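Local structure of beta-glucuronidase (Dictyoglomus thermophilum, 6XXW) at residues K579-A582 against H583-K586; E525-Q528 against E529-R533; T387-H390 against H391-M395; R396-I399 against A400-N404. The protein probably hydrolyses beta-D-glucuronides to release glucuronic acid, as a glycoside hydrolase of family 2. One frame throughout, in Å; residues are numbered along the deposited sequence.

Interaction 1: residues K579-A582 against H583-K586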
loop_
_atom_site.group_PDB
_atom_site.type_symbol
_atom_site.label_atom_id
_atom_site.label_comp_id
_atom_site.label_asym_id
_atom_site.label_seq_id
_atom_site.Cartn_x
_atom_site.Cartn_y
_atom_site.Cartn_z
ATOM N N LYS A 579 -12.283 4.018 3.755
ATOM C CA LYS A 579 -11.381 3.491 4.765
ATOM C C LYS A 579 -12.199 2.821 5.868
ATOM O O LYS A 579 -13.429 2.856 5.862
ATOM C CB LYS A 579 -10.480 4.599 5.328
ATOM C CG LYS A 579 -9.589 5.234 4.267
ATOM C CD LYS A 579 -8.732 6.349 4.884
ATOM C CE LYS A 579 -8.193 7.283 3.800
ATOM N NZ LYS A 579 -7.515 8.492 4.375
ATOM N N MET A 580 -11.503 2.212 6.838
ATOM C CA MET A 580 -12.187 1.514 7.922
ATOM C C MET A 580 -13.247 2.389 8.591
ATOM O O MET A 580 -14.387 1.954 8.798
ATOM C CB MET A 580 -11.164 1.029 8.951
ATOM C CG MET A 580 -11.725 0.021 9.928
ATOM S SD MET A 580 -10.458 -0.476 11.119
ATOM C CE MET A 580 -9.102 -0.727 9.998
ATOM N N VAL A 581 -12.898 3.638 8.923
ATOM C CA VAL A 581 -13.833 4.476 9.675
ATOM C C VAL A 581 -15.091 4.815 8.878
ATOM O O VAL A 581 -16.121 5.128 9.484
ATOM C CB VAL A 581 -13.144 5.771 10.156
ATOM C CG1 VAL A 581 -12.892 6.699 9.005
ATOM C CG2 VAL A 581 -13.991 6.466 11.237
ATOM N N ALA A 582 -15.048 4.755 7.539
ATOM C CA ALA A 582 -16.273 4.932 6.754
ATOM C C ALA A 582 -17.341 3.929 7.168
ATOM O O ALA A 582 -18.530 4.261 7.235
ATOM C CB ALA A 582 -15.982 4.792 5.260
ATOM N N HIS A 583 -16.937 2.688 7.451
ATOM C CA HIS A 583 -17.916 1.692 7.867
ATOM C C HIS A 583 -18.412 1.939 9.287
ATOM O O HIS A 583 -19.591 1.698 9.573
ATOM C CB HIS A 583 -17.307 0.304 7.700
ATOM C CG HIS A 583 -16.748 0.092 6.333
ATOM N ND1 HIS A 583 -17.550 -0.187 5.247
ATOM C CD2 HIS A 583 -15.486 0.206 5.854
ATOM C CE1 HIS A 583 -16.796 -0.290 4.166
ATOM N NE2 HIS A 583 -15.541 -0.048 4.505
ATOM N N PHE A 584 -17.551 2.427 10.184
ATOM C CA PHE A 584 -18.029 2.836 11.504
ATOM C C PHE A 584 -19.091 3.928 11.381
ATOM O O PHE A 584 -20.146 3.864 12.023
ATOM C CB PHE A 584 -16.866 3.325 12.376
ATOM C CG PHE A 584 -17.320 4.053 13.620
ATOM C CD1 PHE A 584 -17.713 3.349 14.745
ATOM C CD2 PHE A 584 -17.401 5.439 13.644
ATOM C CE1 PHE A 584 -18.154 4.023 15.893
ATOM C CE2 PHE A 584 -17.855 6.112 14.771
ATOM C CZ PHE A 584 -18.230 5.402 15.897
ATOM N N LEU A 585 -18.834 4.935 10.547
ATOM C CA LEU A 585 -19.797 6.032 10.403
ATOM C C LEU A 585 -21.098 5.556 9.763
ATOM O O LEU A 585 -22.189 5.981 10.168
ATOM C CB LEU A 585 -19.175 7.172 9.596
ATOM C CG LEU A 585 -18.060 7.958 10.309
ATOM C CD1 LEU A 585 -17.394 8.953 9.361
ATOM C CD2 LEU A 585 -18.559 8.648 11.583
ATOM N N LYS A 586 -21.012 4.663 8.772
ATOM C CA LYS A 586 -22.234 4.124 8.182
ATOM C C LYS A 586 -23.107 3.462 9.238
ATOM O O LYS A 586 -24.331 3.637 9.243
ATOM C CB LYS A 586 -21.902 3.122 7.073
ATOM C CG LYS A 586 -23.125 2.581 6.306
ATOM C CD LYS A 586 -22.684 1.670 5.163
ATOM C CE LYS A 586 -23.835 0.839 4.602
ATOM N NZ LYS A 586 -24.886 1.657 3.941
#
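H583 lies back over the first turn of its helix: CD2 of its imidazole comes within 3.4 Å of K579 O, and M580 O lies at the ring edge, near the ring plane. A chi1 of -52° sets CG of H583 anti to its own carbonyl carbon and so tips the ring toward the N-terminal end. M580 O serves two donors, H583 N at 3.0 Å, which sits well above the carbonyl plane with a bent N-H...O angle of 135°, and F584 N more weakly. One residue on, the regular alpha-helical pattern takes over, with L585 N to V581 O at 2.9 Å and K586 N to A582 O at 2.9 Å. This is the opening of helix 580-591, the last helix of the family 2 TIM-barrel domain, where the amide of M580 is taken by the E524 carboxylate. K579 NZ is held by D554 in a salt bridge and by the carbonyls of G570 and A510, while K586 NZ reaches W331 O and the same lysine makes a cation-pi contact with the W331 ring. NE2 of H583 bonds to E525 of the second subunit, so an alanine here would probably leave that carboxylate without this partner and take away the ring that packs on M580 of the other chain. Apolar contact within the turn is slight: V581 CG2 faces F584 CD2 at 4.3 Å and L585 CG at 4.4 Å. Backbone O of V581 is also covered by CB of F584 and CG of L585.

Interaction 2: residues E525-Q528 against E529-R533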
loop_
_atom_site.group_PDB
_atom_site.type_symbol
_atom_site.label_atom_id
_atom_site.label_comp_id
_atom_site.label_asym_id
_atom_site.label_seq_id
_atom_site.Cartn_x
_atom_site.Cartn_y
_atom_site.Cartn_z
ATOM N N GLU A 525 -6.824 2.332 12.127
ATOM C CA GLU A 525 -7.367 2.099 13.460
ATOM C C GLU A 525 -7.391 3.383 14.278
ATOM O O GLU A 525 -8.374 3.666 14.972
ATOM C CB GLU A 525 -6.546 1.028 14.184
ATOM C CG GLU A 525 -6.899 -0.398 13.757
ATOM C CD GLU A 525 -6.278 -0.775 12.421
ATOM O OE1 GLU A 525 -5.419 -0.007 11.922
ATOM O OE2 GLU A 525 -6.652 -1.833 11.873
ATOM N N TYR A 526 -6.303 4.158 14.233
ATOM C CA TYR A 526 -6.248 5.368 15.039
ATOM C C TYR A 526 -7.315 6.351 14.592
ATOM O O TYR A 526 -7.991 6.965 15.426
ATOM C CB TYR A 526 -4.859 6.000 14.961
ATOM C CG TYR A 526 -4.614 7.023 16.057
ATOM C CD1 TYR A 526 -5.054 8.342 15.910
ATOM C CD2 TYR A 526 -3.981 6.669 17.239
ATOM C CE1 TYR A 526 -4.855 9.282 16.909
ATOM C CE2 TYR A 526 -3.761 7.603 18.241
ATOM C CZ TYR A 526 -4.206 8.911 18.069
ATOM O OH TYR A 526 -4.001 9.844 19.057
ATOM N N GLN A 527 -7.493 6.493 13.273
ATOM C CA GLN A 527 -8.522 7.388 12.760
ATOM C C GLN A 527 -9.904 6.979 13.269
ATOM O O GLN A 527 -10.677 7.823 13.743
ATOM C CB GLN A 527 -8.471 7.418 11.228
ATOM C CG GLN A 527 -9.620 8.211 10.584
ATOM C CD GLN A 527 -9.646 8.057 9.066
ATOM O OE1 GLN A 527 -9.366 6.984 8.539
ATOM N NE2 GLN A 527 -9.989 9.128 8.366
ATOM N N GLN A 528 -10.223 5.680 13.204
ATOM C CA GLN A 528 -11.532 5.213 13.662
ATOM C C GLN A 528 -11.700 5.388 15.169
ATOM O O GLN A 528 -12.767 5.805 15.630
ATOM C CB GLN A 528 -11.752 3.738 13.267
ATOM C CG GLN A 528 -12.984 3.081 13.922
ATOM C CD GLN A 528 -13.402 1.772 13.259
ATOM O OE1 GLN A 528 -13.680 1.730 12.063
ATOM N NE2 GLN A 528 -13.439 0.700 14.039
ATOM N N GLU A 529 -10.671 5.061 15.959
ATOM C CA GLU A 529 -10.818 5.166 17.410
ATOM C C GLU A 529 -10.970 6.621 17.841
ATOM O O GLU A 529 -11.799 6.940 18.700
ATOM C CB GLU A 529 -9.621 4.521 18.110
ATOM C CG GLU A 529 -9.764 4.420 19.628
ATOM C CD GLU A 529 -10.866 3.461 20.064
ATOM O OE1 GLU A 529 -11.197 2.522 19.306
ATOM O OE2 GLU A 529 -11.408 3.656 21.175
ATOM N N MET A 530 -10.175 7.513 17.256
ATOM C CA MET A 530 -10.308 8.929 17.572
ATOM C C MET A 530 -11.722 9.416 17.269
ATOM O O MET A 530 -12.378 10.035 18.114
ATOM C CB MET A 530 -9.277 9.731 16.778
ATOM C CG MET A 530 -9.455 11.234 16.931
ATOM S SD MET A 530 -8.297 12.151 15.895
ATOM C CE MET A 530 -8.703 13.845 16.372
ATOM N N ILE A 531 -12.225 9.109 16.075
ATOM C CA ILE A 531 -13.543 9.600 15.685
ATOM C C ILE A 531 -14.613 9.004 16.591
ATOM O O ILE A 531 -15.528 9.705 17.046
ATOM C CB ILE A 531 -13.792 9.297 14.192
ATOM C CG1 ILE A 531 -13.031 10.306 13.322
ATOM C CG2 ILE A 531 -15.273 9.303 13.866
ATOM C CD1 ILE A 531 -12.961 9.923 11.850
ATOM N N LYS A 532 -14.477 7.714 16.920
ATOM C CA LYS A 532 -15.441 7.043 17.790
ATOM C C LYS A 532 -15.501 7.689 19.169
ATOM O O LYS A 532 -16.585 7.860 19.740
ATOM C CB LYS A 532 -15.076 5.561 17.908
ATOM C CG LYS A 532 -15.925 4.769 18.876
ATOM C CD LYS A 532 -15.576 3.282 18.812
ATOM C CE LYS A 532 -14.317 2.959 19.612
ATOM N NZ LYS A 532 -14.118 1.479 19.792
ATOM N N ARG A 533 -14.347 8.053 19.726
ATOM C CA ARG A 533 -14.327 8.632 21.065
ATOM C C ARG A 533 -14.870 10.055 21.060
ATOM O O ARG A 533 -15.539 10.474 22.012
ATOM C CB ARG A 533 -12.906 8.594 21.622
ATOM C CG ARG A 533 -12.404 7.178 21.875
ATOM C CD ARG A 533 -11.018 7.198 22.476
ATOM N NE ARG A 533 -11.049 7.544 23.893
ATOM C CZ ARG A 533 -10.217 7.043 24.801
ATOM N NH1 ARG A 533 -9.286 6.171 24.434
ATOM N NH2 ARG A 533 -10.311 7.415 26.071
#
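Q527 and I531, one turn apart on helix 524-538, run side by side and point the same way. From I531 outward, CB stands 3.5 Å from Q527 O; CG1 stays over the same oxygen at 3.4 Å; and CD1, at the tip, is 3.6 Å from Q527 O and 4.0 Å from CG of Q527. A chi1 of -78° puts CG1 of I531 beside its own backbone N, which keeps this branch against the preceding turn. The Q527 chain is extended, and its NE2 goes on to G570 O. Between strands 501-505 and 544-550, this helix is the crossover of a beta-alpha-beta unit of the TIM barrel, and Q527 packs on V581 of helix 580-591. Four successive backbone bonds hold the turn, among them M530 N to Y526 O at 2.9 Å. On another side of the helix the Y526 ring brings CE1 to 4.4 Å from CB of M530, while its hydroxyl bonds to S471 O. K532, bent at chi3, swings NZ back to E529 OE1 at 3.1 Å, a salt bridge whose hydrogen bond is weak.

Interaction 3: residues T387-H390 against H391-M395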
loop_
_atom_site.group_PDB
_atom_site.type_symbol
_atom_site.label_atom_id
_atom_site.label_comp_id
_atom_site.label_asym_id
_atom_site.label_seq_id
_atom_site.Cartn_x
_atom_site.Cartn_y
_atom_site.Cartn_z
ATOM N N THR A 387 -8.916 43.954 2.094
ATOM C CA THR A 387 -9.399 42.580 2.240
ATOM C C THR A 387 -10.869 42.562 2.627
ATOM O O THR A 387 -11.657 41.769 2.094
ATOM C CB THR A 387 -8.581 41.828 3.297
ATOM O OG1 THR A 387 -7.190 42.155 3.172
ATOM C CG2 THR A 387 -8.739 40.325 3.135
ATOM N N LEU A 388 -11.254 43.419 3.574
ATOM C CA LEU A 388 -12.646 43.479 4.005
ATOM C C LEU A 388 -13.559 43.827 2.836
ATOM O O LEU A 388 -14.596 43.185 2.631
ATOM C CB LEU A 388 -12.790 44.495 5.135
ATOM C CG LEU A 388 -14.209 44.743 5.639
ATOM C CD1 LEU A 388 -14.827 43.419 6.139
ATOM C CD2 LEU A 388 -14.197 45.825 6.732
ATOM N N GLU A 389 -13.172 44.835 2.048
ATOM C CA GLU A 389 -13.945 45.208 0.869
ATOM C C GLU A 389 -14.166 44.012 -0.054
ATOM O O GLU A 389 -15.278 43.789 -0.543
ATOM C CB GLU A 389 -13.230 46.337 0.125
ATOM C CG GLU A 389 -14.101 47.077 -0.872
ATOM C CD GLU A 389 -15.033 48.072 -0.201
ATOM O OE1 GLU A 389 -15.028 48.144 1.049
ATOM O OE2 GLU A 389 -15.765 48.786 -0.924
ATOM N N HIS A 390 -13.110 43.230 -0.308
ATOM C CA HIS A 390 -13.247 42.041 -1.148
ATOM C C HIS A 390 -14.168 41.014 -0.501
ATOM O O HIS A 390 -15.027 40.425 -1.170
ATOM C CB HIS A 390 -11.870 41.425 -1.420
ATOM C CG HIS A 390 -11.917 40.176 -2.252
ATOM N ND1 HIS A 390 -12.361 40.173 -3.557
ATOM C CD2 HIS A 390 -11.558 38.897 -1.973
ATOM C CE1 HIS A 390 -12.285 38.944 -4.045
ATOM N NE2 HIS A 390 -11.802 38.151 -3.103
ATOM N N HIS A 391 -14.001 40.786 0.804
ATOM C CA HIS A 391 -14.849 39.833 1.515
ATOM C C HIS A 391 -16.323 40.215 1.399
ATOM O O HIS A 391 -17.184 39.355 1.157
ATOM C CB HIS A 391 -14.399 39.769 2.973
ATOM C CG HIS A 391 -14.800 38.521 3.703
ATOM N ND1 HIS A 391 -14.133 38.084 4.833
ATOM C CD2 HIS A 391 -15.811 37.642 3.502
ATOM C CE1 HIS A 391 -14.711 36.987 5.287
ATOM N NE2 HIS A 391 -15.724 36.689 4.490
ATOM N N LEU A 392 -16.635 41.504 1.562
ATOM C CA LEU A 392 -18.021 41.952 1.453
ATOM C C LEU A 392 -18.558 41.764 0.040
ATOM O O LEU A 392 -19.717 41.371 -0.144
ATOM C CB LEU A 392 -18.140 43.422 1.870
ATOM C CG LEU A 392 -17.775 43.735 3.320
ATOM C CD1 LEU A 392 -17.610 45.251 3.532
ATOM C CD2 LEU A 392 -18.776 43.133 4.315
ATOM N N GLU A 393 -17.745 42.067 -0.973
ATOM C CA GLU A 393 -18.184 41.813 -2.345
ATOM C C GLU A 393 -18.396 40.322 -2.583
ATOM O O GLU A 393 -19.329 39.922 -3.298
ATOM C CB GLU A 393 -17.174 42.393 -3.337
ATOM C CG GLU A 393 -17.004 43.906 -3.176
ATOM C CD GLU A 393 -16.147 44.549 -4.260
ATOM O OE1 GLU A 393 -14.912 44.369 -4.232
ATOM O OE2 GLU A 393 -16.709 45.254 -5.126
ATOM N N ILE A 394 -17.547 39.484 -1.983
ATOM C CA ILE A 394 -17.696 38.034 -2.121
ATOM C C ILE A 394 -19.037 37.572 -1.559
ATOM O O ILE A 394 -19.759 36.790 -2.191
ATOM C CB ILE A 394 -16.526 37.304 -1.435
ATOM C CG1 ILE A 394 -15.246 37.430 -2.268
ATOM C CG2 ILE A 394 -16.893 35.830 -1.160
ATOM C CD1 ILE A 394 -15.414 37.049 -3.710
ATOM N N MET A 395 -19.380 38.024 -0.350
ATOM C CA MET A 395 -20.669 37.646 0.234
ATOM C C MET A 395 -21.827 38.074 -0.661
ATOM O O MET A 395 -22.816 37.343 -0.802
ATOM C CB MET A 395 -20.841 38.255 1.636
ATOM C CG MET A 395 -19.754 37.922 2.654
ATOM S SD MET A 395 -19.368 36.148 2.743
ATOM C CE MET A 395 -20.963 35.443 3.149
HETATM O O HOH W 1 -13.840 42.105 -5.187
#
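Four consecutive i to i+4 backbone bonds, from H391 N to T387 O at 2.9 Å through I394 N to H390 O at 2.8 Å, make this about two regular turns of alpha-helix. The most intimate side-chain contact is a CH-pi one. CG1 of I394 lies over one face of the H390 imidazole, 3.8 Å from the centroid and 19° off the ring normal, displaced toward the rim, and CD1 follows across the same end of the ring to 3.7 Å from CE1. With CG of H390 trans to the backbone N (chi1 179°), the ring is carried along the helix to where I394 can meet it. At the ring edge, in its plane, a water stands 2.9 Å from ND1 of H390 and donates to OE1 of E393 at 2.7 Å, linking the two side chains whose ND1 and OE1 are themselves 5.0 Å apart. Were H390 an alanine, CG1 of I394 would probably lose its aromatic cover and the water one of its two partners here. Elsewhere on the helix L388 and L392 cross obliquely, CG of L388 meeting CD1 of L392 at 4.0 Å, and L388 also packs on Y427 and V431 of helix 422-438. The H391 ring leads away from the turn, with ND1 bonded to the Y427 hydroxyl and NE2 weakly to V413 O. Such a helix, with one flank on its neighbour and with I394 and M395 touching P364 and A363 in the loop after strand 358-362, is part of the outer helical layer of a TIM barrel.

Interaction 4: residues R396-I399 against A400-N404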
loop_
_atom_site.group_PDB
_atom_site.type_symbol
_atom_site.label_atom_id
_atom_site.label_comp_id
_atom_site.label_asym_id
_atom_site.label_seq_id
_atom_site.Cartn_x
_atom_site.Cartn_y
_atom_site.Cartn_z
ATOM N N ARG A 396 -21.730 39.259 -1.272
ATOM C CA ARG A 396 -22.791 39.690 -2.179
ATOM C C ARG A 396 -22.876 38.778 -3.398
ATOM O O ARG A 396 -23.971 38.368 -3.791
ATOM C CB ARG A 396 -22.574 41.145 -2.599
ATOM C CG ARG A 396 -22.567 42.108 -1.425
ATOM C CD ARG A 396 -22.221 43.545 -1.834
ATOM N NE ARG A 396 -21.908 44.397 -0.683
ATOM C CZ ARG A 396 -20.809 45.140 -0.578
ATOM N NH1 ARG A 396 -19.902 45.122 -1.544
ATOM N NH2 ARG A 396 -20.605 45.896 0.497
ATOM N N GLU A 397 -21.729 38.429 -3.994
ATOM C CA GLU A 397 -21.729 37.551 -5.166
ATOM C C GLU A 397 -22.232 36.155 -4.815
ATOM O O GLU A 397 -22.905 35.492 -5.623
ATOM C CB GLU A 397 -20.319 37.439 -5.749
ATOM C CG GLU A 397 -19.741 38.711 -6.363
ATOM C CD GLU A 397 -18.347 38.496 -6.959
ATOM O OE1 GLU A 397 -18.077 37.402 -7.504
ATOM O OE2 GLU A 397 -17.517 39.427 -6.892
ATOM N N LEU A 398 -21.878 35.678 -3.629
ATOM C CA LEU A 398 -22.207 34.313 -3.237
ATOM C C LEU A 398 -23.697 34.170 -2.967
ATOM O O LEU A 398 -24.344 33.238 -3.453
ATOM C CB LEU A 398 -21.388 33.936 -2.004
ATOM C CG LEU A 398 -21.727 32.637 -1.281
ATOM C CD1 LEU A 398 -21.559 31.438 -2.206
ATOM C CD2 LEU A 398 -20.851 32.501 -0.037
ATOM N N ILE A 399 -24.264 35.099 -2.202
ATOM C CA ILE A 399 -25.693 35.049 -1.935
ATOM C C ILE A 399 -26.486 35.278 -3.218
ATOM O O ILE A 399 -27.510 34.626 -3.451
ATOM C CB ILE A 399 -26.042 36.059 -0.824
ATOM C CG1 ILE A 399 -25.384 35.595 0.487
ATOM C CG2 ILE A 399 -27.552 36.216 -0.681
ATOM C CD1 ILE A 399 -25.496 36.577 1.631
ATOM N N ALA A 400 -26.023 36.186 -4.088
ATOM C CA ALA A 400 -26.726 36.397 -5.352
ATOM C C ALA A 400 -26.740 35.124 -6.191
ATOM O O ALA A 400 -27.723 34.834 -6.887
ATOM C CB ALA A 400 -26.089 37.552 -6.135
ATOM N N ARG A 401 -25.659 34.342 -6.140
ATOM C CA ARG A 401 -25.627 33.124 -6.943
ATOM C C ARG A 401 -26.530 32.047 -6.358
ATOM O O ARG A 401 -27.257 31.377 -7.098
ATOM C CB ARG A 401 -24.201 32.596 -7.068
ATOM C CG ARG A 401 -24.046 31.548 -8.169
ATOM C CD ARG A 401 -22.711 30.832 -8.058
ATOM N NE ARG A 401 -22.662 29.938 -6.898
ATOM C CZ ARG A 401 -21.637 29.149 -6.602
ATOM N NH1 ARG A 401 -20.567 29.112 -7.393
ATOM N NH2 ARG A 401 -21.686 28.392 -5.515
ATOM N N ASP A 402 -26.506 31.865 -5.034
ATOM C CA ASP A 402 -27.030 30.648 -4.426
ATOM C C ASP A 402 -28.279 30.855 -3.581
ATOM O O ASP A 402 -28.774 29.883 -2.993
ATOM C CB ASP A 402 -25.926 29.981 -3.594
ATOM C CG ASP A 402 -24.784 29.492 -4.466
ATOM O OD1 ASP A 402 -24.982 29.407 -5.697
ATOM O OD2 ASP A 402 -23.693 29.195 -3.952
ATOM N N LYS A 403 -28.834 32.074 -3.552
ATOM C CA LYS A 403 -29.952 32.392 -2.665
ATOM C C LYS A 403 -31.177 31.505 -2.871
ATOM O O LYS A 403 -31.983 31.378 -1.942
ATOM C CB LYS A 403 -30.381 33.860 -2.847
ATOM C CG LYS A 403 -30.706 34.210 -4.324
ATOM C CD LYS A 403 -31.111 35.654 -4.503
ATOM C CE LYS A 403 -31.405 35.982 -5.973
ATOM N NZ LYS A 403 -30.193 36.246 -6.800
ATOM N N ASN A 404 -31.351 30.898 -4.050
ATOM C CA ASN A 404 -32.557 30.117 -4.349
ATOM C C ASN A 404 -32.374 28.597 -4.224
ATOM O O ASN A 404 -33.302 27.847 -4.552
ATOM C CB ASN A 404 -33.071 30.467 -5.749
ATOM C CG ASN A 404 -33.499 31.920 -5.843
ATOM O OD1 ASN A 404 -34.010 32.470 -4.876
ATOM N ND2 ASN A 404 -33.256 32.552 -6.988
#
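L398 and D402 are set at a slant to each other, and CD1 of the leucine approaches OD2 of the aspartate to 3.6 Å. R401, next in sequence to D402, meets that carboxylate side-on. Its NE bonds to OD1 and its NH2 to OD2, each at 2.7 Å; NH2 lies on the syn lone pair of OD2, whereas NE stands 31° out of the carboxylate plane. The bend of R401 at chi3 (71°) folds the guanidinium round to its neighbour, and the paired bonds limit its rotation. NH2 of R401 also reaches E361 and Y344 O, which probably eases the closeness of the E361 and D402 carboxylates. This is the C-terminal turn of helix 385-402 in the TIM barrel, leading to strand 408-415, whose W411 touches L398, I399 and D402. The turn slackens here: K403 N to I399 O, at 2.9 Å, is bent and weak. K403 holds CG between its own N and carbonyl carbon (chi1 54°), which brings CB and CG close to I399 O, and curls NZ back to A400 O, 2.8 Å away in the carbonyl plane and on a lone pair. The same NZ forms a salt bridge with D198.

In the fold
All four contacts lie on or at the ends of helices of the TIM-barrel domain. Interactions 1 and 2 belong to different helices that touch, M580, V581 and F584 meeting E525, Q527 and Q528, and both reach the second subunit. Interactions 3 and 4 share helix 385-402, and no other chain of the assembly touches them. The centres of interactions 1 and 3 lie about 39 Å apart, on opposite sides of the chain's centre. Interactions 1 to 3 are largely buried, interaction 4 partly. Chemistry follows position: a histidine against the carbonyls of a helix start in 1, aliphatic contact along the first turns of a helix in 2, ring packing and a water in 3, ion pairs at a helix end in 4.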